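Local atomic coordinates of cyclopropane mycolic acid synthase MmaA2 (PDB entry 1TPY), a protein that converts double bonds of mycolic acids into cis-cyclopropane rings by transferring a methylene group from S-adenosyl-L-methionine. Residues D149-A154 against T218-T223; T168-T173 against P206-V211; H180-T185 against V275-V280. One frame throughout, in Å; residues are numbered along the deposited sequence.

Contact 1. Residues D149-A154 against T218-T223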
loop_
_atom_site.group_PDB
_atom_site.type_symbol
_atom_site.label_atom_id
_atom_site.label_comp_id
_atom_site.label_asym_id
_atom_site.label_seq_id
_atom_site.Cartn_x
_atom_site.Cartn_y
_atom_site.Cartn_z
ATOM N N ASP A 149 4.589 6.794 16.529
ATOM C CA ASP A 149 4.367 8.166 16.091
ATOM C C ASP A 149 3.326 8.220 14.975
ATOM O O ASP A 149 2.519 9.153 14.924
ATOM C CB ASP A 149 5.676 8.807 15.623
ATOM C CG ASP A 149 6.532 9.284 16.775
ATOM O OD1 ASP A 149 6.153 9.031 17.938
ATOM O OD2 ASP A 149 7.582 9.912 16.527
ATOM N N PHE A 150 3.330 7.228 14.088
ATOM C CA PHE A 150 2.346 7.220 13.005
ATOM C C PHE A 150 0.923 7.231 13.548
ATOM O O PHE A 150 0.120 8.084 13.182
ATOM C CB PHE A 150 2.496 5.995 12.101
ATOM C CG PHE A 150 1.307 5.774 11.193
ATOM C CD1 PHE A 150 1.036 6.655 10.149
ATOM C CD2 PHE A 150 0.422 4.724 11.427
ATOM C CE1 PHE A 150 -0.097 6.499 9.352
ATOM C CE2 PHE A 150 -0.713 4.558 10.639
ATOM C CZ PHE A 150 -0.976 5.445 9.601
ATOM N N PHE A 151 0.610 6.269 14.411
ATOM C CA PHE A 151 -0.725 6.178 14.984
ATOM C C PHE A 151 -1.086 7.411 15.806
ATOM O O PHE A 151 -2.225 7.869 15.772
ATOM C CB PHE A 151 -0.857 4.913 15.839
ATOM C CG PHE A 151 -0.853 3.644 15.034
ATOM C CD1 PHE A 151 0.181 2.719 15.165
ATOM C CD2 PHE A 151 -1.879 3.375 14.132
ATOM C CE1 PHE A 151 0.190 1.549 14.410
ATOM C CE2 PHE A 151 -1.875 2.209 13.373
ATOM C CZ PHE A 151 -0.839 1.295 13.512
ATOM N N ALA A 152 -0.119 7.959 16.531
ATOM C CA ALA A 152 -0.381 9.148 17.339
ATOM C C ALA A 152 -0.847 10.281 16.419
ATOM O O ALA A 152 -1.804 10.994 16.733
ATOM C CB ALA A 152 0.881 9.561 18.108
ATOM N N ARG A 153 -0.177 10.433 15.279
ATOM C CA ARG A 153 -0.527 11.478 14.316
ATOM C C ARG A 153 -1.906 11.246 13.699
ATOM O O ARG A 153 -2.716 12.169 13.581
ATOM C CB ARG A 153 0.515 11.539 13.197
ATOM C CG ARG A 153 0.297 12.696 12.236
ATOM C CD ARG A 153 0.379 14.024 12.974
ATOM N NE ARG A 153 1.690 14.213 13.579
ATOM C CZ ARG A 153 2.786 14.533 12.900
ATOM N NH1 ARG A 153 2.735 14.708 11.586
ATOM N NH2 ARG A 153 3.941 14.654 13.530
ATOM N N ALA A 154 -2.160 10.007 13.286
ATOM C CA ALA A 154 -3.439 9.648 12.687
ATOM C C ALA A 154 -4.544 9.928 13.689
ATOM O O ALA A 154 -5.602 10.440 13.335
ATOM C CB ALA A 154 -3.443 8.172 12.310
ATOM N N THR A 218 -2.296 3.968 21.337
ATOM C CA THR A 218 -2.683 5.300 20.898
ATOM C C THR A 218 -4.155 5.608 21.177
ATOM O O THR A 218 -4.554 6.769 21.218
ATOM C CB THR A 218 -2.423 5.472 19.386
ATOM O OG1 THR A 218 -1.065 5.115 19.095
ATOM C CG2 THR A 218 -2.655 6.918 18.967
ATOM N N GLY A 219 -4.963 4.568 21.357
ATOM C CA GLY A 219 -6.371 4.780 21.633
ATOM C C GLY A 219 -7.320 4.265 20.566
ATOM O O GLY A 219 -8.531 4.491 20.661
ATOM N N PHE A 220 -6.788 3.593 19.546
ATOM C CA PHE A 220 -7.628 3.048 18.484
ATOM C C PHE A 220 -8.197 1.699 18.910
ATOM O O PHE A 220 -7.558 0.941 19.642
ATOM C CB PHE A 220 -6.844 2.824 17.179
ATOM C CG PHE A 220 -6.418 4.087 16.474
ATOM C CD1 PHE A 220 -5.145 4.611 16.664
ATOM C CD2 PHE A 220 -7.279 4.731 15.592
ATOM C CE1 PHE A 220 -4.732 5.761 15.978
ATOM C CE2 PHE A 220 -6.879 5.876 14.905
ATOM C CZ PHE A 220 -5.601 6.393 15.097
ATOM N N THR A 221 -9.406 1.412 18.443
ATOM C CA THR A 221 -10.067 0.141 18.713
ATOM C C THR A 221 -10.106 -0.609 17.382
ATOM O O THR A 221 -10.578 -0.062 16.378
ATOM C CB THR A 221 -11.527 0.338 19.189
ATOM O OG1 THR A 221 -11.534 0.875 20.516
ATOM C CG2 THR A 221 -12.279 -0.986 19.180
ATOM N N LEU A 222 -9.597 -1.840 17.366
ATOM C CA LEU A 222 -9.616 -2.648 16.148
ATOM C C LEU A 222 -11.011 -3.246 16.029
ATOM O O LEU A 222 -11.330 -4.236 16.688
ATOM C CB LEU A 222 -8.583 -3.780 16.212
ATOM C CG LEU A 222 -8.547 -4.720 14.994
ATOM C CD1 LEU A 222 -8.208 -3.950 13.720
ATOM C CD2 LEU A 222 -7.520 -5.805 15.222
ATOM N N THR A 223 -11.848 -2.639 15.195
ATOM C CA THR A 223 -13.201 -3.135 15.030
ATOM C C THR A 223 -13.214 -4.317 14.075
ATOM O O THR A 223 -14.190 -5.057 14.005
ATOM C CB THR A 223 -14.140 -2.028 14.514
ATOM O OG1 THR A 223 -13.733 -1.620 13.208
ATOM C CG2 THR A 223 -14.084 -0.821 15.443
#

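Contact 2. Residues T168-T173 against P206-V211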
loop_
_atom_site.group_PDB
_atom_site.type_symbol
_atom_site.label_atom_id
_atom_site.label_comp_id
_atom_site.label_asym_id
_atom_site.label_seq_id
_atom_site.Cartn_x
_atom_site.Cartn_y
_atom_site.Cartn_z
ATOM N N THR A 168 -2.172 -3.261 5.206
ATOM C CA THR A 168 -0.741 -3.484 5.144
ATOM C C THR A 168 -0.354 -4.944 5.154
ATOM O O THR A 168 -1.106 -5.814 5.605
ATOM C CB THR A 168 -0.012 -2.806 6.332
ATOM O OG1 THR A 168 1.384 -3.120 6.279
ATOM C CG2 THR A 168 -0.566 -3.296 7.656
ATOM N N ILE A 169 0.831 -5.205 4.629
ATOM C CA ILE A 169 1.353 -6.550 4.612
ATOM C C ILE A 169 1.772 -6.811 6.046
ATOM O O ILE A 169 2.252 -5.910 6.727
ATOM C CB ILE A 169 2.586 -6.650 3.704
ATOM C CG1 ILE A 169 2.160 -6.502 2.246
ATOM C CG2 ILE A 169 3.312 -7.975 3.944
ATOM C CD1 ILE A 169 3.320 -6.404 1.287
ATOM N N THR A 170 1.548 -8.029 6.520
ATOM C CA THR A 170 1.954 -8.383 7.867
ATOM C C THR A 170 2.764 -9.661 7.761
ATOM O O THR A 170 2.440 -10.553 6.973
ATOM C CB THR A 170 0.748 -8.626 8.803
ATOM O OG1 THR A 170 -0.081 -9.654 8.258
ATOM C CG2 THR A 170 -0.074 -7.357 8.967
ATOM N N GLY A 171 3.842 -9.736 8.527
ATOM C CA GLY A 171 4.659 -10.926 8.505
ATOM C C GLY A 171 4.272 -11.759 9.707
ATOM O O GLY A 171 3.870 -11.218 10.739
ATOM N N LEU A 172 4.352 -13.074 9.574
ATOM C CA LEU A 172 4.034 -13.948 10.690
ATOM C C LEU A 172 5.191 -13.874 11.672
ATOM O O LEU A 172 6.330 -13.661 11.272
ATOM C CB LEU A 172 3.894 -15.398 10.224
ATOM C CG LEU A 172 2.546 -15.907 9.722
ATOM C CD1 LEU A 172 2.119 -15.163 8.463
ATOM C CD2 LEU A 172 2.673 -17.402 9.457
ATOM N N THR A 173 4.899 -14.039 12.954
ATOM C CA THR A 173 5.954 -14.044 13.953
ATOM C C THR A 173 6.659 -15.380 13.738
ATOM O O THR A 173 6.170 -16.226 12.985
ATOM C CB THR A 173 5.380 -14.010 15.378
ATOM O OG1 THR A 173 4.515 -15.140 15.573
ATOM C CG2 THR A 173 4.580 -12.721 15.599
ATOM N N PRO A 206 5.065 -4.918 9.432
ATOM C CA PRO A 206 4.832 -5.168 10.850
ATOM C C PRO A 206 4.290 -6.585 11.007
ATOM O O PRO A 206 4.001 -7.269 10.022
ATOM C CB PRO A 206 3.772 -4.138 11.197
ATOM C CG PRO A 206 2.923 -4.158 9.963
ATOM C CD PRO A 206 3.967 -4.122 8.853
ATOM N N THR A 207 4.169 -7.022 12.253
ATOM C CA THR A 207 3.591 -8.314 12.549
ATOM C C THR A 207 2.178 -7.905 12.945
ATOM O O THR A 207 1.939 -6.724 13.191
ATOM C CB THR A 207 4.304 -9.001 13.734
ATOM O OG1 THR A 207 3.764 -10.310 13.917
ATOM C CG2 THR A 207 4.103 -8.231 15.005
ATOM N N ILE A 208 1.241 -8.844 13.003
ATOM C CA ILE A 208 -0.124 -8.485 13.371
ATOM C C ILE A 208 -0.212 -7.887 14.774
ATOM O O ILE A 208 -0.855 -6.857 14.969
ATOM C CB ILE A 208 -1.089 -9.705 13.272
ATOM C CG1 ILE A 208 -1.378 -10.021 11.798
ATOM C CG2 ILE A 208 -2.392 -9.411 14.018
ATOM C CD1 ILE A 208 -2.139 -11.330 11.580
ATOM N N GLU A 209 0.436 -8.519 15.744
ATOM C CA GLU A 209 0.397 -8.015 17.110
ATOM C C GLU A 209 0.991 -6.611 17.220
ATOM O O GLU A 209 0.556 -5.819 18.049
ATOM C CB GLU A 209 1.122 -8.974 18.066
ATOM C CG GLU A 209 2.540 -9.325 17.644
ATOM C CD GLU A 209 3.176 -10.348 18.555
ATOM O OE1 GLU A 209 2.431 -11.160 19.140
ATOM O OE2 GLU A 209 4.415 -10.353 18.681
ATOM N N MET A 210 1.975 -6.299 16.381
ATOM C CA MET A 210 2.589 -4.970 16.413
ATOM C C MET A 210 1.567 -3.891 16.074
ATOM O O MET A 210 1.506 -2.858 16.740
ATOM C CB MET A 210 3.760 -4.886 15.433
ATOM C CG MET A 210 5.058 -5.504 15.934
ATOM S SD MET A 210 6.336 -5.497 14.640
ATOM C CE MET A 210 6.327 -3.772 14.241
ATOM N N VAL A 211 0.775 -4.130 15.029
ATOM C CA VAL A 211 -0.260 -3.185 14.612
ATOM C C VAL A 211 -1.313 -3.040 15.712
ATOM O O VAL A 211 -1.681 -1.927 16.089
ATOM C CB VAL A 211 -0.966 -3.652 13.315
ATOM C CG1 VAL A 211 -2.123 -2.714 12.983
ATOM C CG2 VAL A 211 0.025 -3.686 12.162
HETATM O O HOH W 1 1.742 -11.544 12.390
#

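Contact 3. Residues H180-T185 against V275-V280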
loop_
_atom_site.group_PDB
_atom_site.type_symbol
_atom_site.label_atom_id
_atom_site.label_comp_id
_atom_site.label_asym_id
_atom_site.label_seq_id
_atom_site.Cartn_x
_atom_site.Cartn_y
_atom_site.Cartn_z
ATOM N N HIS A 180 2.360 -22.891 11.863
ATOM C CA HIS A 180 1.927 -23.256 10.516
ATOM C C HIS A 180 2.851 -24.237 9.795
ATOM O O HIS A 180 2.631 -24.541 8.629
ATOM C CB HIS A 180 1.764 -21.995 9.659
ATOM C CG HIS A 180 0.565 -21.168 10.011
ATOM N ND1 HIS A 180 -0.725 -21.573 9.741
ATOM C CD2 HIS A 180 0.460 -19.952 10.600
ATOM C CE1 HIS A 180 -1.572 -20.643 10.147
ATOM N NE2 HIS A 180 -0.878 -19.650 10.672
ATOM N N GLY A 181 3.877 -24.727 10.483
ATOM C CA GLY A 181 4.803 -25.666 9.867
ATOM C C GLY A 181 5.602 -25.111 8.695
ATOM O O GLY A 181 5.929 -25.843 7.762
ATOM N N LEU A 182 5.910 -23.817 8.741
ATOM C CA LEU A 182 6.678 -23.143 7.688
ATOM C C LEU A 182 8.138 -23.042 8.132
ATOM O O LEU A 182 8.439 -22.392 9.123
ATOM C CB LEU A 182 6.103 -21.741 7.445
ATOM C CG LEU A 182 4.953 -21.540 6.446
ATOM C CD1 LEU A 182 4.072 -22.773 6.328
ATOM C CD2 LEU A 182 4.152 -20.325 6.874
ATOM N N PRO A 183 9.064 -23.672 7.389
ATOM C CA PRO A 183 10.496 -23.654 7.730
ATOM C C PRO A 183 11.291 -22.393 7.393
ATOM O O PRO A 183 11.022 -21.716 6.401
ATOM C CB PRO A 183 11.031 -24.861 6.974
ATOM C CG PRO A 183 10.240 -24.779 5.691
ATOM C CD PRO A 183 8.822 -24.531 6.213
ATOM N N LEU A 184 12.288 -22.104 8.223
ATOM C CA LEU A 184 13.165 -20.957 8.011
ATOM C C LEU A 184 14.287 -21.453 7.103
ATOM O O LEU A 184 15.310 -21.937 7.574
ATOM C CB LEU A 184 13.744 -20.469 9.346
ATOM C CG LEU A 184 12.744 -19.881 10.347
ATOM C CD1 LEU A 184 13.397 -19.714 11.720
ATOM C CD2 LEU A 184 12.236 -18.545 9.819
ATOM N N THR A 185 14.087 -21.324 5.799
ATOM C CA THR A 185 15.059 -21.790 4.820
ATOM C C THR A 185 16.078 -20.732 4.424
ATOM O O THR A 185 15.850 -19.535 4.600
ATOM C CB THR A 185 14.351 -22.251 3.544
ATOM O OG1 THR A 185 13.755 -21.117 2.898
ATOM C CG2 THR A 185 13.261 -23.274 3.882
ATOM N N VAL A 275 2.902 -19.895 0.129
ATOM C CA VAL A 275 3.340 -20.785 1.199
ATOM C C VAL A 275 2.692 -20.345 2.507
ATOM O O VAL A 275 2.259 -21.171 3.305
ATOM C CB VAL A 275 4.874 -20.743 1.372
ATOM C CG1 VAL A 275 5.294 -21.612 2.558
ATOM C CG2 VAL A 275 5.555 -21.220 0.087
ATOM N N GLY A 276 2.631 -19.034 2.716
ATOM C CA GLY A 276 2.030 -18.503 3.924
ATOM C C GLY A 276 2.997 -17.792 4.854
ATOM O O GLY A 276 2.641 -17.482 5.989
ATOM N N TYR A 277 4.216 -17.529 4.394
ATOM C CA TYR A 277 5.195 -16.838 5.231
ATOM C C TYR A 277 4.733 -15.423 5.539
ATOM O O TYR A 277 4.974 -14.898 6.626
ATOM C CB TYR A 277 6.554 -16.763 4.532
ATOM C CG TYR A 277 7.307 -18.069 4.493
ATOM C CD1 TYR A 277 7.564 -18.704 3.282
ATOM C CD2 TYR A 277 7.761 -18.669 5.666
ATOM C CE1 TYR A 277 8.254 -19.904 3.231
ATOM C CE2 TYR A 277 8.453 -19.874 5.629
ATOM C CZ TYR A 277 8.696 -20.486 4.408
ATOM O OH TYR A 277 9.368 -21.680 4.355
ATOM N N ILE A 278 4.063 -14.817 4.561
ATOM C CA ILE A 278 3.570 -13.455 4.674
ATOM C C ILE A 278 2.048 -13.429 4.542
ATOM O O ILE A 278 1.447 -14.316 3.923
ATOM C CB ILE A 278 4.191 -12.574 3.567
ATOM C CG1 ILE A 278 5.720 -12.659 3.629
ATOM C CG2 ILE A 278 3.750 -11.138 3.726
ATOM C CD1 ILE A 278 6.319 -12.135 4.917
ATOM N N ASP A 279 1.439 -12.406 5.134
ATOM C CA ASP A 279 -0.011 -12.215 5.101
ATOM C C ASP A 279 -0.222 -10.753 4.687
ATOM O O ASP A 279 0.739 -10.001 4.527
ATOM C CB ASP A 279 -0.597 -12.474 6.506
ATOM C CG ASP A 279 -2.123 -12.559 6.520
ATOM O OD1 ASP A 279 -2.702 -12.644 7.631
ATOM O OD2 ASP A 279 -2.748 -12.550 5.438
ATOM N N VAL A 280 -1.474 -10.361 4.497
ATOM C CA VAL A 280 -1.810 -8.988 4.133
ATOM C C VAL A 280 -3.159 -8.762 4.804
ATOM O O VAL A 280 -4.089 -9.555 4.626
ATOM C CB VAL A 280 -1.905 -8.804 2.581
ATOM C CG1 VAL A 280 -3.022 -9.656 2.011
ATOM C CG2 VAL A 280 -2.122 -7.337 2.240
HETATM O O HOH W 2 11.105 -21.353 2.151
#

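Contact 1. Residues D149-A154 against T218-T223
Thr-218 and Phe-220 reach across to the helix 147-157, and both come up to the backbone carbonyl oxygen of Phe-151, from neighbouring directions. Thr-218 CG2, anti to its backbone N, comes to 3.4 Å from Phe-151 O and also lies 3.6 Å from Ala-152 CA. The other branch, the hydroxyl, stands beside the backbone N (chi1 -53°), where OG1 meets the methylene of Phe-151, with CB 3.3 Å away. OG1 is hydrogen-bonded to Gln-214 O of its own helix; its approach to Phe-151 CB is a van der Waals contact, and no hydrogen bond crosses between the segments.

Phe-220 approaches the same carbonyl with the edge of its ring: CE1 lies 3.3 Å from Phe-151 O, which is close to the ring plane, an orientation that turns the slightly positive C-H rim toward the oxygen. CE1 also touches Phe-151 CB, and CZ reaches the methyl of Ala-154 one turn further along, at 3.9 Å from CB.

This is packing at the end of the seven-stranded sheet of a class I, Rossmann-like methyltransferase fold. Gly-219, with positive phi, closes the helix 208-218 in a Schellman motif, and the chain then turns into the edge strand 221-227; Phe-220, at the junction, lies against helix 147-157.

The two phenylalanines cross obliquely. In Phe-151, CG is anti to the carbonyl carbon (chi1 -70°), and the ring leads away from Thr-218 and Phe-220 into the core, where the side chain touches Leu-164, Leu-166 and Leu-285. One of its faces takes Phe-150 CD2 over the centre, 3.8 Å above the plane. Phe-220 also meets His-155 edge-to-face and touches Leu-285 of strand 278-286.

Contact 2. Residues T168-T173 against P206-V211
Gly-171 and Pro-206 supply the direct hydrogen bond of this contact: Gly-171 N donates to Pro-206 O at 2.9 Å, with an N-H...O angle of 160°. The same carbonyl oxygen receives a CA-H...O contact from Thr-170 CA at 3.2 Å, so two neighbouring groups of the strand end converge on it. A second CA-H...O contact runs the other way, from Thr-207 CA to Gly-171 O.

One water molecule bridges the two segments: it donates to Gly-171 O and accepts from Thr-207 OG1 and Ile-208 N, tying the strand end to the first turn of helix 208-218. With OG1 anti to its backbone N (chi1 -176°), the Thr-207 hydroxyl reaches this water at 2.8 Å while making no capping bond to its own helix.

The remaining contacts are van der Waals, carbon against oxygen or carbon. Pro-206 CD sits 3.3 Å from Ile-169 O and also meets Thr-168 OG1, which itself donates to Ile-169 O. Ile-208 CG1 lies against Thr-170 CB and OG1, the latter hydroxyl being bonded to Asn-281. Thr-173 CG2 touches Thr-207 OG1.

Here the C-terminal end of strand 163-171, the last of the parallel strands in the sheet, meets the start of a helix, the region where Rossmann-like methyltransferases place their active sites; Ile-169 lines the cetyl-trimethyl-ammonium and carbonate pockets.

Contact 3. Residues H180-T185 against V275-V280
The phenol oxygen of Tyr-277 is gripped by two partners: OH donates to Pro-183 O at 2.6 Å and accepts a hydrogen bond from a water 2.8 Å away. The carbonyl takes the donor in its own plane, on a lone pair, with a C=O...OH angle of 141°. That water also bonds Thr-185 OG1. Thr-185 is the N-cap of helix 186-199, its hydroxyl being hydrogen-bonded to Leu-188 N, so the water links the tyrosine to a helix start.

The contact joins two connections in the methyltransferase fold. One is the loop between helices 174-179 and 186-199, which opens with a Schellman motif at Gly-181; the other is the turn from helix 256-275 into strand 278-286, where Gly-276 adopts positive phi. Tyr-277 bridges them through its side chain, whose end comes nearer the loop than the direction of its CB suggests; the side chain also touches Met-177 and Leu-272.

Leu-182 makes most of the apolar contact. Its CG lies over one face of the tyrosine ring, a CH-pi contact in which CG is 4.3 Å from the centroid and shifted toward the rim, while its CB is 3.5 Å from CE2. The two side chains slide past each other in opposite directions. CG also packs against Val-275 CG1. Pro-183 crosses Tyr-277 at about a right angle, bringing its ring carbons CG and CD close to the phenol oxygen. The methyl CD2 of Leu-182 turns to the glycine, resting 3.3 Å from Gly-276 O.

Followed from the N terminus, the chain enters contact 1 at helix 147-157 and runs straight on into strand 163-171, whose end carries contact 2. It passes the 180-185 loop of contact 3, then returns at 206-211 to close contact 2, and at 218-223 to close contact 1. Contact 2 is thus nested within the loop of contact 1. Contact 3 closes last, at 275-280, and crosses both. Contacts 1 and 2 touch through Phe-151 CZ and Val-211 O. Contacts 2 and 3 meet where strands 163-171 and 278-286 are neighbours, with Thr-170 O probably hydrogen-bonded to Asp-279 N. All three reach one sheet, tying its antiparallel end to helix 147-157, the start of helix 208-218 and the 180-185 loop.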